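Local coordinates for protein putative NADH Oxidase (Clostridium acetobutylicum, PDB 3E10) that probably acts as an FMN-dependent oxidoreductase of the nitroreductase family, binding flavin mononucleotide as a two-chain assembly, at residues 97-101 with 139-143. Sequence-based numbering, arbitrary orientation.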
ATOM      1  N   ALA B  97      -0.783  -5.547   1.052  1.00  4.92           N
ATOM      2  CA  ALA B  97      -2.098  -5.778   0.441  1.00  4.77           C
ATOM      3  C   ALA B  97      -2.141  -5.274  -0.994  1.00  4.02           C
ATOM      4  O   ALA B  97      -2.622  -5.961  -1.895  1.00  6.11           O
ATOM      5  CB  ALA B  97      -3.197  -5.074   1.282  1.00  6.00           C
ATOM      6  N   GLU B  98      -1.599  -4.074  -1.204  1.00  5.25           N
ATOM      7  CA  GLU B  98      -1.597  -3.487  -2.532  1.00  5.61           C
ATOM      8  C   GLU B  98      -0.753  -4.349  -3.458  1.00  5.42           C
ATOM      9  O   GLU B  98      -1.128  -4.545  -4.610  1.00  5.93           O
ATOM     10  CB  GLU B  98      -1.115  -2.025  -2.497  1.00  7.18           C
ATOM     11  CG  GLU B  98      -1.099  -1.312  -3.879  1.00  5.91           C
ATOM     12  CD  GLU B  98      -2.468  -1.185  -4.556  1.00  6.76           C
ATOM     13  OE1 GLU B  98      -3.481  -1.662  -4.011  1.00  8.23           O
ATOM     14  OE2 GLU B  98      -2.518  -0.616  -5.687  1.00  6.88           O
ATOM     15  N   ASN B  99       0.379  -4.864  -2.966  1.00  4.94           N
ATOM     16  CA  ASN B  99       1.152  -5.770  -3.810  1.00  5.11           C
ATOM     17  C   ASN B  99       0.344  -7.011  -4.220  1.00  5.67           C
ATOM     18  O   ASN B  99       0.443  -7.500  -5.353  1.00  5.99           O
ATOM     19  CB  ASN B  99       2.444  -6.206  -3.145  1.00  5.51           C
ATOM     20  CG  ASN B  99       3.559  -5.185  -3.278  1.00  5.77           C
ATOM     21  OD1 ASN B  99       3.359  -4.040  -3.727  1.00  6.14           O
ATOM     22  ND2 ASN B  99       4.765  -5.607  -2.877  1.00  6.34           N
ATOM     23  N   ILE B 100      -0.380  -7.583  -3.265  1.00  4.99           N
ATOM     24  CA  ILE B 100      -1.256  -8.735  -3.608  1.00  3.97           C
ATOM     25  C   ILE B 100      -2.255  -8.376  -4.695  1.00  4.40           C
ATOM     26  O   ILE B 100      -2.469  -9.137  -5.644  1.00  6.08           O
ATOM     27  CB  ILE B 100      -1.963  -9.315  -2.349  1.00  4.52           C
ATOM     28  CG1 ILE B 100      -0.933  -9.879  -1.347  1.00  5.93           C
ATOM     29  CG2 ILE B 100      -3.003 -10.333  -2.731  1.00  6.28           C
ATOM     30  CD1 ILE B 100      -1.543 -10.240  -0.002  1.00  7.66           C
ATOM     31  N   LEU B 101      -2.925  -7.228  -4.516  1.00  4.80           N
ATOM     32  CA  LEU B 101      -3.941  -6.853  -5.477  1.00  6.19           C
ATOM     33  C   LEU B 101      -3.323  -6.676  -6.857  1.00  5.28           C
ATOM     34  O   LEU B 101      -3.938  -7.048  -7.861  1.00  6.07           O
ATOM     35  CB  LEU B 101      -4.624  -5.566  -5.045  1.00  5.76           C
ATOM     36  CG  LEU B 101      -5.391  -5.584  -3.725  1.00  5.23           C
ATOM     37  CD1 LEU B 101      -5.951  -4.189  -3.474  1.00  7.49           C
ATOM     38  CD2 LEU B 101      -6.505  -6.680  -3.678  1.00  6.12           C
ATOM     39  N   PHE B 139      -5.495  -7.652  10.100  1.00  6.22           N
ATOM     40  CA  PHE B 139      -5.382  -6.453   9.282  1.00  5.97           C
ATOM     41  C   PHE B 139      -6.507  -6.327   8.243  1.00  4.63           C
ATOM     42  O   PHE B 139      -7.261  -5.353   8.230  1.00  5.67           O
ATOM     43  CB  PHE B 139      -4.016  -6.347   8.604  1.00  5.12           C
ATOM     44  CG  PHE B 139      -3.914  -5.126   7.723  1.00  5.65           C
ATOM     45  CD1 PHE B 139      -3.849  -3.866   8.277  1.00  6.98           C
ATOM     46  CD2 PHE B 139      -3.990  -5.221   6.340  1.00  7.23           C
ATOM     47  CE1 PHE B 139      -3.780  -2.741   7.479  1.00  5.48           C
ATOM     48  CE2 PHE B 139      -3.946  -4.075   5.535  1.00  7.00           C
ATOM     49  CZ  PHE B 139      -3.841  -2.854   6.093  1.00  6.33           C
ATOM     50  N   CYS B 140      -6.630  -7.325   7.373  1.00  4.93           N
ATOM     51  CA  CYS B 140      -7.661  -7.321   6.352  1.00  5.17           C
ATOM     52  C   CYS B 140      -7.822  -8.737   5.828  1.00  5.71           C
ATOM     53  O   CYS B 140      -7.031  -9.630   6.166  1.00  7.63           O
ATOM     54  CB  CYS B 140      -7.338  -6.352   5.202  1.00  5.50           C
ATOM     55  SG  CYS B 140      -6.110  -6.935   4.003  1.00  7.36           S
ATOM     56  N   VAL B 141      -8.835  -8.928   5.004  1.00  5.96           N
ATOM     57  CA  VAL B 141      -8.977 -10.158   4.218  1.00  5.77           C
ATOM     58  C   VAL B 141      -9.002  -9.751   2.760  1.00  6.79           C
ATOM     59  O   VAL B 141      -9.605  -8.745   2.413  1.00  7.96           O
ATOM     60  CB  VAL B 141     -10.255 -10.922   4.572  1.00  7.08           C
ATOM     61  CG1 VAL B 141     -10.396 -12.178   3.703  1.00  8.19           C
ATOM     62  CG2 VAL B 141     -10.335 -11.255   6.074  1.00  8.12           C
ATOM     63  N   ILE B 142      -8.324 -10.536   1.903  1.00  6.55           N
ATOM     64  CA  ILE B 142      -8.406 -10.350   0.449  1.00  7.10           C
ATOM     65  C   ILE B 142      -9.103 -11.579  -0.151  1.00  7.17           C
ATOM     66  O   ILE B 142      -8.648 -12.703   0.043  1.00  7.55           O
ATOM     67  CB  ILE B 142      -7.027 -10.107  -0.165  1.00  8.09           C
ATOM     68  CG1 ILE B 142      -6.406  -8.804   0.400  1.00  7.52           C
ATOM     69  CG2 ILE B 142      -7.130  -9.987  -1.710  1.00  9.06           C
ATOM     70  CD1 ILE B 142      -5.013  -8.565   0.039  1.00  8.71           C
ATOM     71  N   SER B 143     -10.241 -11.352  -0.795  1.00  6.58           N
ATOM     72  CA  SER B 143     -10.911 -12.436  -1.505  1.00  7.32           C
ATOM     73  C   SER B 143     -10.367 -12.418  -2.931  1.00  7.78           C
ATOM     74  O   SER B 143     -10.111 -11.345  -3.485  1.00  8.28           O
ATOM     75  CB  SER B 143     -12.427 -12.309  -1.482  1.00 10.61           C
ATOM     76  OG  SER B 143     -12.826 -11.105  -2.012  1.00 11.13           O
TER
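Two consecutive strand residues, Phe139 and Cys140, both direct their CB atoms toward helix 97-101, and both side chains reach Ala97, a departure from strand alternation explained by a classic beta bulge opposite Leu76 of strand 72-79. The evidence is at the alanine methyl: Ala97 CB lies 4.4 Å from Phe139 CE2, near the ring plane and so at its edge, and also 4.4 Å from Cys140 SG. Ile142 buries more surface than any other residue of the contact (86 of 194 Å²). Its CG1 stands anti to the carbonyl carbon (chi1 -62°) and the chain then extends, which carries CD1 against the helix, where it touches both Ala97 and Ile100. There CD1 is 3.9 Å from Ile100 CG2 and equally near Ile100 CB and CD1, with Ala97 CB at 4.1 Å. The other branch, Ile142 CG2, meets Leu101 CD2 at 3.9 Å, so CD1 serves Ala97 and Ile100 while CG2 serves Leu101. No hydrogen bond links the segments; Ala97 O, beside Ile142 CD1, instead accepts the helical bond from Leu101 N. The segment axes run nearly parallel (3°) and 10.3 Å apart, spacing consistent with helix-on-sheet packing mainly through side chains. Leu101 also touches Arg8, an FMN-binding residue, and Pro35 of the second subunit. This buried seam joins helix 89-106 to inner strand 136-145, between strands 72-79 and 110-115, in the alpha+beta core of the FMN-dependent nitroreductase fold.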